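Long-range contacts in glutathione transferase (Phanerochaete chrysosporium, PDB 4F0C), which belongs to the Ure2p-like glutathione transferases of a wood-degrading fungus, binds oxidized glutathione in this crystal and probably catalyses glutathione transfer or conjugation reactions: residues Lys5-Phe10 with Leu61-Tyr66; Trp19-Leu24 with Ala76-Ile81; Asn53-Ile58 with Val71-Ala76. All blocks are in the same frame, centred on the assembly; numbering follows the deposited sequence.

All three contacts lie in the thioredoxin-like N-terminal domain, and each shows chemistry following from its place in the fold. Contact 1 joins two neighbouring strands of the sheet and is mainly buried, though its Lys5 and Tyr65 end reaches the surface. Contact 2 is wholly buried and apolar, packing the helices that hold Trp19-Leu24 and Ala76-Ile81 against each other. Contact 3 sets a loop against the strand end and turn that lead into the second of these helices, at the glutathione site and the subunit interface. Leu61 N bonds to Val71 O between contacts 1 and 3, Asp63 to Tyr80 between contacts 1 and 2, and Lys20 to Ser74 and Asp75 between contacts 2 and 3.

Contact 1 (Lys5-Phe10 with Leu61-Tyr66); sequences KQFTLF and LIDHYY. With SO4 (sulfate ion), chain D.
Thr8 OG1 and His64 NE2 stand 2.6 Å apart, a short hydrogen bond in which the imidazole N-H points at the hydroxyl within the ring plane. Glu33 also bonds to OG1 and Asp68 to His64 ND1, so the ring is gripped at both nitrogens and its rotation is fixed. On the opposite sheet face, Gln6 NE2 donates to Asp63 OD1 over 3.2 Å, on the syn side but 32° out of the carboxylate plane. Tyr65 N reaches the same oxygen from the opposite face of that plane, closing an Asx turn, while OD2 is held by the hydroxyls of Tyr80 and Tyr85.

Between these side chains runs an antiparallel strand pair. Thr8 and Ile62 form its hydrogen-bonded pair, with N to O distances of 3.0 Å (Thr8 N to Ile62 O) and 2.9 Å (Ile62 N to Thr8 O), and His64 N to Gln6 O extends the pairing into the turn.

Packing surrounds the polar core. Gln6 CA sits over the face of the Tyr65 ring, 3.5 Å from its centroid, a CH-pi contact. Gln6 CG, anti to the backbone N (chi1 179°), lies between the Tyr65 ring and the centre of the Phe7 ring, and the extended chain beyond keeps the amide only 15° from the Tyr65 plane. On the face that carries Asp63, Phe7 CD1 touches Leu61 CD2 at 3.7 Å; on Thr8's face, Ile62 CD1 meets the edge of the Phe10 ring.

The buried Asp63 carboxylate is thus surrounded by donors, which would probably stabilise its negative charge and tie the turn to the sheet.

Contact 2 (Trp19-Leu24 with Ala76-Ile81); sequences WKVDML and AILLYI
Val21 meets Ile77 and Ile81 where two helices of the thioredoxin-like fold run side by side, the axes of these short segments 9.6 Å apart at closest approach and only 18° from parallel. Both helices pack on one side of the sheet, joined here chiefly by aliphatic side chains. The CB of Val21 branches into two methyls that share the work. CG1, anti to the backbone N (chi1 180°), lies 3.6 Å from Ile77 CG2 and 3.9 Å from Ile81 CD1, and it also leans on Leu9 of strand 7-11. CG2 takes the other side, again 3.6 Å from Ile77 CG2, so that this one isoleucine methyl rests against both branches of the valine; the two side chains cross at about a right angle. An alanine in place of this valine would lack both methyls, which would probably open a gap beside Ile77 CG2 and leave Ile81 CD1 without its valine neighbour.

One turn further on, Leu24 continues the seam. Its CB lies near Leu78 CD2, its CG comes close to Ile81 CG2, and its CD2 reaches the far helix, meeting Ile81 CG2 tip to tip at 3.7 Å as well as Leu78 CD2 and the Leu78 carbonyl oxygen. Helix 168-172 covers this end through Ile168, which touches both Leu24 and Leu78.

Lys20 belongs to the glutathione pocket, and its role divides along its length. The CB brushes Leu78 CD1, whereas the extended chain carries NZ away from the seam to Ser74, Asp75 and Gln109. The end of Leu78 comes nearer the first helix, where its CD2 lies 3.5 Å from the backbone oxygen Lys20 O.

Contact 3 (Asn53-Ile58 with Val71-Ala76); sequences NPNGRI and VWESDA. With GDS (oxidized glutathione disulfide), chain B; SO4 (sulfate ion), chain C.
Asn53, its CG anti to the backbone N, lays its amide flat on the Trp72 indole next to the glutathione site of the thioredoxin-like fold, where the loop leading to strand 60-63 faces the link between strand 69-72 and helix 74-85. This stacking carries the contact: the planes are 20° apart, and OD1 sits over the ring system, 3.0 Å from Trp72 CD2. Pro54 adds apolar packing, its CD 3.8 Å from Trp72 CE2.

Hydrogen bonds within the loop fix the amide. Asn53 OD1 accepts from Asn55 N, an Asx turn with the donor 54° above the carbonyl plane, and Asn53 ND2 donates to Arg57 O at 2.8 Å. A water accepts from the ND2 atoms of Asn53 and Asn55 and donates to Glu73 OE2, bridging the two segments.

Trp72 NE1 binds a sulfate, probably from the crystallisation liquor, also held by residues of the second subunit, whose Trp105 meets the indole edge-to-face. Asn55 OD1 bonds to Arg146 of that subunit.

Ligand bonds come from both segments. Ile58 N donates to ligand O2 and Ile58 O accepts from ligand N2, each over 2.8 Å, consistent with the backbone pairing made just before the cis-proline in glutathione transferases. Arg57 reaches OE4 and O6, with O1 over its guanidinium face. Glu73 OE1 accepts from the ligand amine N1, and Ser74 N donates almost straight, at 177°, to carboxylate oxygen OE2 across 2.9 Å.

Contact 1 (Lys5-Phe10 with Leu61-Tyr66)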
loop_
_atom_site.group_PDB
_atom_site.type_symbol
_atom_site.label_atom_id
_atom_site.label_comp_id
_atom_site.label_asym_id
_atom_site.label_seq_id
_atom_site.Cartn_x
_atom_site.Cartn_y
_atom_site.Cartn_z
ATOM N N LYS A 5 23.336 -8.593 17.276
ATOM C CA LYS A 5 23.032 -8.780 15.871
ATOM C C LYS A 5 22.718 -7.433 15.244
ATOM O O LYS A 5 22.450 -6.464 15.956
ATOM C CB LYS A 5 21.870 -9.748 15.727
ATOM C CG LYS A 5 22.187 -11.149 16.289
ATOM C CD LYS A 5 21.060 -12.157 15.934
ATOM C CE LYS A 5 21.452 -13.621 16.297
ATOM N NZ LYS A 5 20.423 -14.529 15.684
ATOM N N GLN A 6 22.771 -7.365 13.917
ATOM C CA GLN A 6 22.577 -6.090 13.267
ATOM C C GLN A 6 21.184 -5.511 13.457
ATOM O O GLN A 6 21.048 -4.331 13.719
ATOM C CB GLN A 6 22.877 -6.143 11.767
ATOM C CG GLN A 6 22.626 -4.765 11.088
ATOM C CD GLN A 6 23.320 -4.633 9.744
ATOM O OE1 GLN A 6 23.849 -5.616 9.214
ATOM N NE2 GLN A 6 23.326 -3.417 9.184
ATOM N N PHE A 7 20.158 -6.339 13.268
ATOM C CA PHE A 7 18.781 -5.860 13.232
ATOM C C PHE A 7 17.964 -6.475 14.343
ATOM O O PHE A 7 18.201 -7.628 14.737
ATOM C CB PHE A 7 18.113 -6.242 11.890
ATOM C CG PHE A 7 18.809 -5.662 10.680
ATOM C CD1 PHE A 7 18.657 -4.311 10.346
ATOM C CD2 PHE A 7 19.636 -6.468 9.898
ATOM C CE1 PHE A 7 19.289 -3.772 9.190
ATOM C CE2 PHE A 7 20.274 -5.967 8.775
ATOM C CZ PHE A 7 20.115 -4.597 8.413
ATOM N N THR A 8 17.003 -5.701 14.842
ATOM C CA THR A 8 15.875 -6.272 15.575
ATOM C C THR A 8 14.682 -6.191 14.644
ATOM O O THR A 8 14.319 -5.097 14.160
ATOM C CB THR A 8 15.534 -5.513 16.873
ATOM O OG1 THR A 8 16.636 -5.593 17.764
ATOM C CG2 THR A 8 14.301 -6.110 17.566
ATOM N N LEU A 9 14.087 -7.348 14.371
ATOM C CA LEU A 9 12.850 -7.400 13.602
ATOM C C LEU A 9 11.693 -7.665 14.560
ATOM O O LEU A 9 11.638 -8.713 15.199
ATOM C CB LEU A 9 12.897 -8.524 12.545
ATOM C CG LEU A 9 11.591 -8.785 11.764
ATOM C CD1 LEU A 9 11.092 -7.542 10.991
ATOM C CD2 LEU A 9 11.744 -10.002 10.794
ATOM N N PHE A 10 10.765 -6.722 14.665
ATOM C CA PHE A 10 9.562 -6.965 15.429
ATOM C C PHE A 10 8.597 -7.690 14.497
ATOM O O PHE A 10 8.235 -7.186 13.432
ATOM C CB PHE A 10 8.965 -5.654 15.955
ATOM C CG PHE A 10 9.850 -4.947 16.960
ATOM C CD1 PHE A 10 9.869 -5.351 18.290
ATOM C CD2 PHE A 10 10.658 -3.883 16.571
ATOM C CE1 PHE A 10 10.659 -4.705 19.227
ATOM C CE2 PHE A 10 11.455 -3.215 17.511
ATOM C CZ PHE A 10 11.465 -3.648 18.835
ATOM N N LEU A 61 11.564 -2.443 12.110
ATOM C CA LEU A 61 12.957 -2.913 12.048
ATOM C C LEU A 61 13.845 -1.874 12.694
ATOM O O LEU A 61 13.713 -0.684 12.399
ATOM C CB LEU A 61 13.392 -3.054 10.580
ATOM C CG LEU A 61 14.842 -3.533 10.366
ATOM C CD1 LEU A 61 14.851 -5.033 10.303
ATOM C CD2 LEU A 61 15.448 -2.943 9.070
ATOM N N ILE A 62 14.738 -2.303 13.584
ATOM C CA ILE A 62 15.786 -1.401 14.084
ATOM C C ILE A 62 17.125 -1.833 13.530
ATOM O O ILE A 62 17.483 -3.009 13.654
ATOM C CB ILE A 62 15.932 -1.442 15.615
ATOM C CG1 ILE A 62 14.581 -1.188 16.300
ATOM C CG2 ILE A 62 16.991 -0.396 16.091
ATOM C CD1 ILE A 62 14.636 -1.492 17.768
ATOM N N ASP A 63 17.857 -0.903 12.912
ATOM C CA ASP A 63 19.190 -1.191 12.402
ATOM C C ASP A 63 20.237 -0.739 13.442
ATOM O O ASP A 63 20.622 0.435 13.543
ATOM C CB ASP A 63 19.379 -0.514 11.039
ATOM C CG ASP A 63 20.694 -0.877 10.365
ATOM O OD1 ASP A 63 21.613 -1.467 11.017
ATOM O OD2 ASP A 63 20.811 -0.512 9.169
ATOM N N HIS A 64 20.697 -1.685 14.245
ATOM C CA HIS A 64 21.613 -1.348 15.320
ATOM C C HIS A 64 22.984 -0.867 14.819
ATOM O O HIS A 64 23.722 -0.241 15.572
ATOM C CB HIS A 64 21.767 -2.534 16.286
ATOM C CG HIS A 64 20.472 -2.979 16.898
ATOM N ND1 HIS A 64 19.720 -2.163 17.719
ATOM C CD2 HIS A 64 19.808 -4.157 16.824
ATOM C CE1 HIS A 64 18.642 -2.819 18.114
ATOM N NE2 HIS A 64 18.678 -4.037 17.598
ATOM N N TYR A 65 23.334 -1.189 13.568
ATOM C CA TYR A 65 24.658 -0.830 13.040
ATOM C C TYR A 65 24.559 0.491 12.267
ATOM O O TYR A 65 25.525 0.942 11.659
ATOM C CB TYR A 65 25.222 -1.917 12.111
ATOM C CG TYR A 65 25.464 -3.287 12.747
ATOM C CD1 TYR A 65 25.229 -3.519 14.109
ATOM C CD2 TYR A 65 25.979 -4.349 11.970
ATOM C CE1 TYR A 65 25.470 -4.816 14.675
ATOM C CE2 TYR A 65 26.212 -5.602 12.513
ATOM C CZ TYR A 65 25.946 -5.843 13.850
ATOM O OH TYR A 65 26.181 -7.121 14.352
ATOM N N TYR A 66 23.380 1.098 12.297
ATOM C CA TYR A 66 23.198 2.427 11.704
ATOM C C TYR A 66 22.498 3.337 12.719
ATOM O O TYR A 66 21.445 3.892 12.434
ATOM C CB TYR A 66 22.386 2.294 10.418
ATOM C CG TYR A 66 22.319 3.554 9.558
ATOM C CD1 TYR A 66 23.485 4.237 9.198
ATOM C CD2 TYR A 66 21.092 4.040 9.112
ATOM C CE1 TYR A 66 23.422 5.387 8.383
ATOM C CE2 TYR A 66 21.015 5.176 8.303
ATOM C CZ TYR A 66 22.187 5.845 7.944
ATOM O OH TYR A 66 22.128 6.977 7.143
HETATM S S SO4 D . 17.088 -14.645 17.907
HETATM O O1 SO4 D . 15.885 -14.121 17.261
HETATM O O2 SO4 D . 16.818 -14.687 19.337
HETATM O O3 SO4 D . 17.354 -15.994 17.410
HETATM O O4 SO4 D . 18.279 -13.831 17.674
#

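Contact 2 (Trp19-Leu24 with Ala76-Ile81)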
loop_
_atom_site.group_PDB
_atom_site.type_symbol
_atom_site.label_atom_id
_atom_site.label_comp_id
_atom_site.label_asym_id
_atom_site.label_seq_id
_atom_site.Cartn_x
_atom_site.Cartn_y
_atom_site.Cartn_z
ATOM N N TRP A 19 7.036 -11.541 7.849
ATOM C CA TRP A 19 7.784 -12.661 7.233
ATOM C C TRP A 19 8.401 -12.283 5.889
ATOM O O TRP A 19 9.371 -12.902 5.468
ATOM C CB TRP A 19 6.901 -13.935 7.147
ATOM C CG TRP A 19 6.617 -14.388 8.559
ATOM C CD1 TRP A 19 5.473 -14.147 9.300
ATOM C CD2 TRP A 19 7.548 -15.038 9.455
ATOM N NE1 TRP A 19 5.636 -14.649 10.579
ATOM C CE2 TRP A 19 6.890 -15.201 10.697
ATOM C CE3 TRP A 19 8.853 -15.533 9.310
ATOM C CZ2 TRP A 19 7.512 -15.807 11.806
ATOM C CZ3 TRP A 19 9.466 -16.149 10.423
ATOM C CH2 TRP A 19 8.795 -16.263 11.648
ATOM N N LYS A 20 7.862 -11.249 5.228
ATOM C CA LYS A 20 8.525 -10.709 4.038
ATOM C C LYS A 20 9.935 -10.278 4.387
ATOM O O LYS A 20 10.883 -10.519 3.623
ATOM C CB LYS A 20 7.825 -9.440 3.522
ATOM C CG LYS A 20 6.342 -9.605 3.133
ATOM C CD LYS A 20 5.819 -8.187 2.808
ATOM C CE LYS A 20 4.280 -8.116 2.799
ATOM N NZ LYS A 20 3.868 -6.664 2.643
ATOM N N VAL A 21 10.059 -9.579 5.518
ATOM C CA VAL A 21 11.341 -9.041 5.934
ATOM C C VAL A 21 12.255 -10.179 6.394
ATOM O O VAL A 21 13.423 -10.195 6.060
ATOM C CB VAL A 21 11.172 -8.035 7.077
ATOM C CG1 VAL A 21 12.519 -7.489 7.506
ATOM C CG2 VAL A 21 10.263 -6.866 6.591
ATOM N N ASP A 22 11.721 -11.094 7.202
ATOM C CA ASP A 22 12.483 -12.292 7.576
ATOM C C ASP A 22 13.076 -12.992 6.330
ATOM O O ASP A 22 14.264 -13.342 6.308
ATOM C CB ASP A 22 11.563 -13.233 8.372
ATOM C CG ASP A 22 12.271 -14.502 8.851
ATOM O OD1 ASP A 22 12.380 -15.482 8.067
ATOM O OD2 ASP A 22 12.696 -14.510 10.019
ATOM N N MET A 23 12.253 -13.200 5.293
ATOM C CA MET A 23 12.738 -13.827 4.043
ATOM C C MET A 23 13.928 -13.066 3.443
ATOM O O MET A 23 14.935 -13.668 3.097
ATOM C CB MET A 23 11.630 -13.858 2.990
ATOM C CG MET A 23 10.593 -14.930 3.245
ATOM S SD MET A 23 9.158 -14.813 2.150
ATOM C CE MET A 23 8.075 -15.983 2.992
ATOM N N LEU A 24 13.791 -11.747 3.305
ATOM C CA LEU A 24 14.868 -10.948 2.706
ATOM C C LEU A 24 16.145 -10.978 3.533
ATOM O O LEU A 24 17.243 -11.090 2.985
ATOM C CB LEU A 24 14.420 -9.490 2.443
ATOM C CG LEU A 24 15.556 -8.569 1.932
ATOM C CD1 LEU A 24 16.028 -9.073 0.556
ATOM C CD2 LEU A 24 15.003 -7.154 1.798
ATOM N N ALA A 76 8.363 -0.888 2.944
ATOM C CA ALA A 76 9.414 0.135 3.088
ATOM C C ALA A 76 10.670 -0.447 3.729
ATOM O O ALA A 76 11.791 -0.069 3.376
ATOM C CB ALA A 76 8.915 1.329 3.891
ATOM N N ILE A 77 10.485 -1.348 4.691
ATOM C CA ILE A 77 11.613 -2.084 5.269
ATOM C C ILE A 77 12.396 -2.863 4.196
ATOM O O ILE A 77 13.650 -2.845 4.191
ATOM C CB ILE A 77 11.130 -3.044 6.391
ATOM C CG1 ILE A 77 10.545 -2.222 7.549
ATOM C CG2 ILE A 77 12.289 -3.943 6.915
ATOM C CD1 ILE A 77 9.812 -3.079 8.574
ATOM N N LEU A 78 11.672 -3.519 3.286
ATOM C CA LEU A 78 12.341 -4.244 2.195
ATOM C C LEU A 78 13.200 -3.289 1.362
ATOM O O LEU A 78 14.339 -3.618 1.045
ATOM C CB LEU A 78 11.348 -4.976 1.277
ATOM C CG LEU A 78 10.438 -6.042 1.918
ATOM C CD1 LEU A 78 9.390 -6.580 0.905
ATOM C CD2 LEU A 78 11.267 -7.213 2.515
ATOM N N LEU A 79 12.654 -2.124 1.024
ATOM C CA LEU A 79 13.394 -1.120 0.265
ATOM C C LEU A 79 14.611 -0.631 1.025
ATOM O O LEU A 79 15.674 -0.457 0.433
ATOM C CB LEU A 79 12.462 0.055 -0.126
ATOM C CG LEU A 79 11.528 -0.355 -1.278
ATOM C CD1 LEU A 79 10.288 0.559 -1.321
ATOM C CD2 LEU A 79 12.289 -0.306 -2.649
ATOM N N TYR A 80 14.446 -0.378 2.322
ATOM C CA TYR A 80 15.545 0.099 3.166
ATOM C C TYR A 80 16.691 -0.918 3.108
ATOM O O TYR A 80 17.846 -0.565 2.863
ATOM C CB TYR A 80 15.093 0.262 4.630
ATOM C CG TYR A 80 16.242 0.580 5.612
ATOM C CD1 TYR A 80 16.712 1.882 5.775
ATOM C CD2 TYR A 80 16.842 -0.443 6.354
ATOM C CE1 TYR A 80 17.778 2.177 6.665
ATOM C CE2 TYR A 80 17.924 -0.172 7.235
ATOM C CZ TYR A 80 18.368 1.130 7.386
ATOM O OH TYR A 80 19.400 1.399 8.263
ATOM N N ILE A 81 16.350 -2.180 3.313
ATOM C CA ILE A 81 17.374 -3.214 3.356
ATOM C C ILE A 81 18.128 -3.331 2.025
ATOM O O ILE A 81 19.375 -3.421 2.006
ATOM C CB ILE A 81 16.780 -4.566 3.757
ATOM C CG1 ILE A 81 16.305 -4.503 5.213
ATOM C CG2 ILE A 81 17.859 -5.690 3.616
ATOM C CD1 ILE A 81 15.441 -5.682 5.632
#

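Contact 3 (Asn53-Ile58 with Val71-Ala76)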
loop_
_atom_site.group_PDB
_atom_site.type_symbol
_atom_site.label_atom_id
_atom_site.label_comp_id
_atom_site.label_asym_id
_atom_site.label_seq_id
_atom_site.Cartn_x
_atom_site.Cartn_y
_atom_site.Cartn_z
ATOM N N ASN A 53 6.715 2.405 16.082
ATOM C CA ASN A 53 5.756 2.602 14.996
ATOM C C ASN A 53 4.492 3.254 15.524
ATOM O O ASN A 53 3.711 2.613 16.234
ATOM C CB ASN A 53 5.435 1.261 14.297
ATOM C CG ASN A 53 4.442 1.432 13.152
ATOM O OD1 ASN A 53 4.021 2.547 12.885
ATOM N ND2 ASN A 53 4.091 0.333 12.457
ATOM N N PRO A 54 4.268 4.543 15.189
ATOM C CA PRO A 54 3.072 5.191 15.747
ATOM C C PRO A 54 1.790 4.517 15.281
ATOM O O PRO A 54 0.777 4.648 15.974
ATOM C CB PRO A 54 3.148 6.632 15.208
ATOM C CG PRO A 54 4.079 6.563 14.002
ATOM C CD PRO A 54 5.051 5.438 14.309
ATOM N N ASN A 55 1.837 3.833 14.136
ATOM C CA ASN A 55 0.696 3.064 13.619
ATOM C C ASN A 55 0.401 1.826 14.500
ATOM O O ASN A 55 -0.706 1.282 14.454
ATOM C CB ASN A 55 0.895 2.646 12.157
ATOM C CG ASN A 55 -0.393 2.089 11.521
ATOM O OD1 ASN A 55 -1.474 2.581 11.815
ATOM N ND2 ASN A 55 -0.280 1.041 10.700
ATOM N N GLY A 56 1.396 1.385 15.288
ATOM C CA GLY A 56 1.168 0.291 16.243
ATOM C C GLY A 56 0.839 -1.046 15.559
ATOM O O GLY A 56 0.004 -1.833 16.033
ATOM N N ARG A 57 1.499 -1.302 14.441
ATOM C CA ARG A 57 1.364 -2.585 13.734
ATOM C C ARG A 57 2.757 -3.121 13.420
ATOM O O ARG A 57 3.709 -2.357 13.286
ATOM C CB ARG A 57 0.539 -2.425 12.445
ATOM C CG ARG A 57 -0.899 -1.963 12.700
ATOM C CD ARG A 57 -1.706 -1.952 11.369
ATOM N NE ARG A 57 -2.542 -3.146 11.188
ATOM C CZ ARG A 57 -3.227 -3.437 10.076
ATOM N NH1 ARG A 57 -3.137 -2.652 9.014
ATOM N NH2 ARG A 57 -3.972 -4.536 10.014
ATOM N N ILE A 58 2.887 -4.443 13.351
ATOM C CA ILE A 58 4.164 -5.043 12.979
ATOM C C ILE A 58 4.168 -5.315 11.462
ATOM O O ILE A 58 3.112 -5.516 10.863
ATOM C CB ILE A 58 4.453 -6.342 13.820
ATOM C CG1 ILE A 58 3.529 -7.466 13.406
ATOM C CG2 ILE A 58 4.381 -6.055 15.329
ATOM C CD1 ILE A 58 4.151 -8.369 12.382
ATOM N N VAL A 71 12.657 1.668 10.742
ATOM C CA VAL A 71 11.725 1.756 9.628
ATOM C C VAL A 71 10.548 0.800 9.877
ATOM O O VAL A 71 10.727 -0.317 10.385
ATOM C CB VAL A 71 12.416 1.402 8.278
ATOM C CG1 VAL A 71 11.417 1.522 7.105
ATOM C CG2 VAL A 71 13.641 2.316 8.029
ATOM N N TRP A 72 9.343 1.248 9.549
ATOM C CA TRP A 72 8.175 0.372 9.616
ATOM C C TRP A 72 7.443 0.414 8.257
ATOM O O TRP A 72 7.903 1.108 7.351
ATOM C CB TRP A 72 7.291 0.728 10.830
ATOM C CG TRP A 72 6.923 2.249 10.964
ATOM C CD1 TRP A 72 7.636 3.241 11.647
ATOM C CD2 TRP A 72 5.750 2.901 10.429
ATOM N NE1 TRP A 72 6.956 4.465 11.541
ATOM C CE2 TRP A 72 5.812 4.276 10.800
ATOM C CE3 TRP A 72 4.642 2.447 9.689
ATOM C CZ2 TRP A 72 4.813 5.200 10.445
ATOM C CZ3 TRP A 72 3.646 3.372 9.331
ATOM C CH2 TRP A 72 3.747 4.740 9.710
ATOM N N GLU A 73 6.324 -0.308 8.141
ATOM C CA GLU A 73 5.744 -0.734 6.857
ATOM C C GLU A 73 6.656 -1.789 6.249
ATOM O O GLU A 73 7.775 -1.486 5.811
ATOM C CB GLU A 73 5.480 0.411 5.860
ATOM C CG GLU A 73 4.244 1.269 6.207
ATOM C CD GLU A 73 2.948 0.449 6.255
ATOM O OE1 GLU A 73 2.716 -0.393 5.368
ATOM O OE2 GLU A 73 2.155 0.642 7.209
ATOM N N SER A 74 6.187 -3.031 6.249
ATOM C CA SER A 74 6.963 -4.146 5.700
ATOM C C SER A 74 7.644 -3.828 4.355
ATOM O O SER A 74 8.822 -4.139 4.179
ATOM C CB SER A 74 6.102 -5.431 5.585
ATOM O OG SER A 74 4.962 -5.279 4.723
ATOM N N ASP A 75 6.928 -3.200 3.410
ATOM C CA ASP A 75 7.541 -3.026 2.093
ATOM C C ASP A 75 8.563 -1.885 2.084
ATOM O O ASP A 75 9.515 -1.894 1.277
ATOM C CB ASP A 75 6.489 -2.794 0.977
ATOM C CG ASP A 75 5.719 -4.055 0.629
ATOM O OD1 ASP A 75 5.998 -5.156 1.201
ATOM O OD2 ASP A 75 4.852 -3.957 -0.255
ATOM N N ALA A 76 8.363 -0.888 2.944
ATOM C CA ALA A 76 9.414 0.135 3.088
ATOM C C ALA A 76 10.670 -0.447 3.729
ATOM O O ALA A 76 11.791 -0.069 3.376
ATOM C CB ALA A 76 8.915 1.329 3.891
HETATM N N1 GDS B . 0.741 -2.272 5.614
HETATM C CA1 GDS B . 1.333 -2.877 6.866
HETATM C C1 GDS B . 2.701 -3.605 6.557
HETATM O OE1 GDS B . 2.852 -4.184 5.440
HETATM O OE2 GDS B . 3.608 -3.499 7.432
HETATM C CB1 GDS B . 0.356 -3.907 7.537
HETATM C CG1 GDS B . 0.976 -4.511 8.819
HETATM C CD1 GDS B . -0.054 -5.349 9.507
HETATM O O1 GDS B . -1.185 -5.546 9.095
HETATM N N2 GDS B . 0.385 -5.914 10.687
HETATM C CA2 GDS B . -0.501 -6.750 11.520
HETATM C C2 GDS B . -0.658 -6.135 12.890
HETATM O O2 GDS B . 0.327 -5.665 13.468
HETATM C CB2 GDS B . 0.129 -8.139 11.775
HETATM S SG2 GDS B . 0.080 -9.123 10.260
HETATM N N3 GDS B . -1.880 -6.209 13.456
HETATM C CA3 GDS B . -2.075 -5.680 14.778
HETATM C C3 GDS B . -3.340 -4.831 14.841
HETATM O OE3 GDS B . -3.771 -4.506 15.968
HETATM O OE4 GDS B . -3.801 -4.473 13.741
HETATM N N4 GDS B . -3.108 -6.559 7.237
HETATM C CA4 GDS B . -3.454 -5.926 5.956
HETATM C C4 GDS B . -2.151 -5.775 5.118
HETATM O OE5 GDS B . -1.242 -6.633 5.260
HETATM O OE6 GDS B . -2.122 -4.798 4.342
HETATM C C5 GDS B . -3.982 -7.417 7.858
HETATM O O5 GDS B . -5.085 -7.717 7.399
HETATM C CA5 GDS B . -3.544 -8.047 9.174
HETATM N N5 GDS B . -4.728 -8.357 10.024
HETATM C CB5 GDS B . -2.769 -9.326 8.839
HETATM S SG5 GDS B . -1.896 -9.958 10.323
HETATM C CA6 GDS B . -6.713 -5.736 12.527
HETATM C C6 GDS B . -8.120 -5.766 11.805
HETATM O OE7 GDS B . -9.093 -5.232 12.379
HETATM O OE8 GDS B . -8.164 -6.318 10.685
HETATM N N6 GDS B . -6.687 -4.677 13.536
HETATM C CB6 GDS B . -6.474 -7.151 13.132
HETATM C CG6 GDS B . -6.099 -8.199 12.072
HETATM C CD6 GDS B . -4.846 -7.782 11.312
HETATM O O6 GDS B . -3.959 -7.036 11.742
HETATM S S SO4 C . 8.612 8.488 11.805
HETATM O O1 SO4 C . 8.035 7.163 11.533
HETATM O O2 SO4 C . 10.057 8.422 11.804
HETATM O O3 SO4 C . 8.366 9.493 10.745
HETATM O O4 SO4 C . 8.050 8.934 13.049
HETATM O O HOH W 1 2.378 -0.083 9.793
#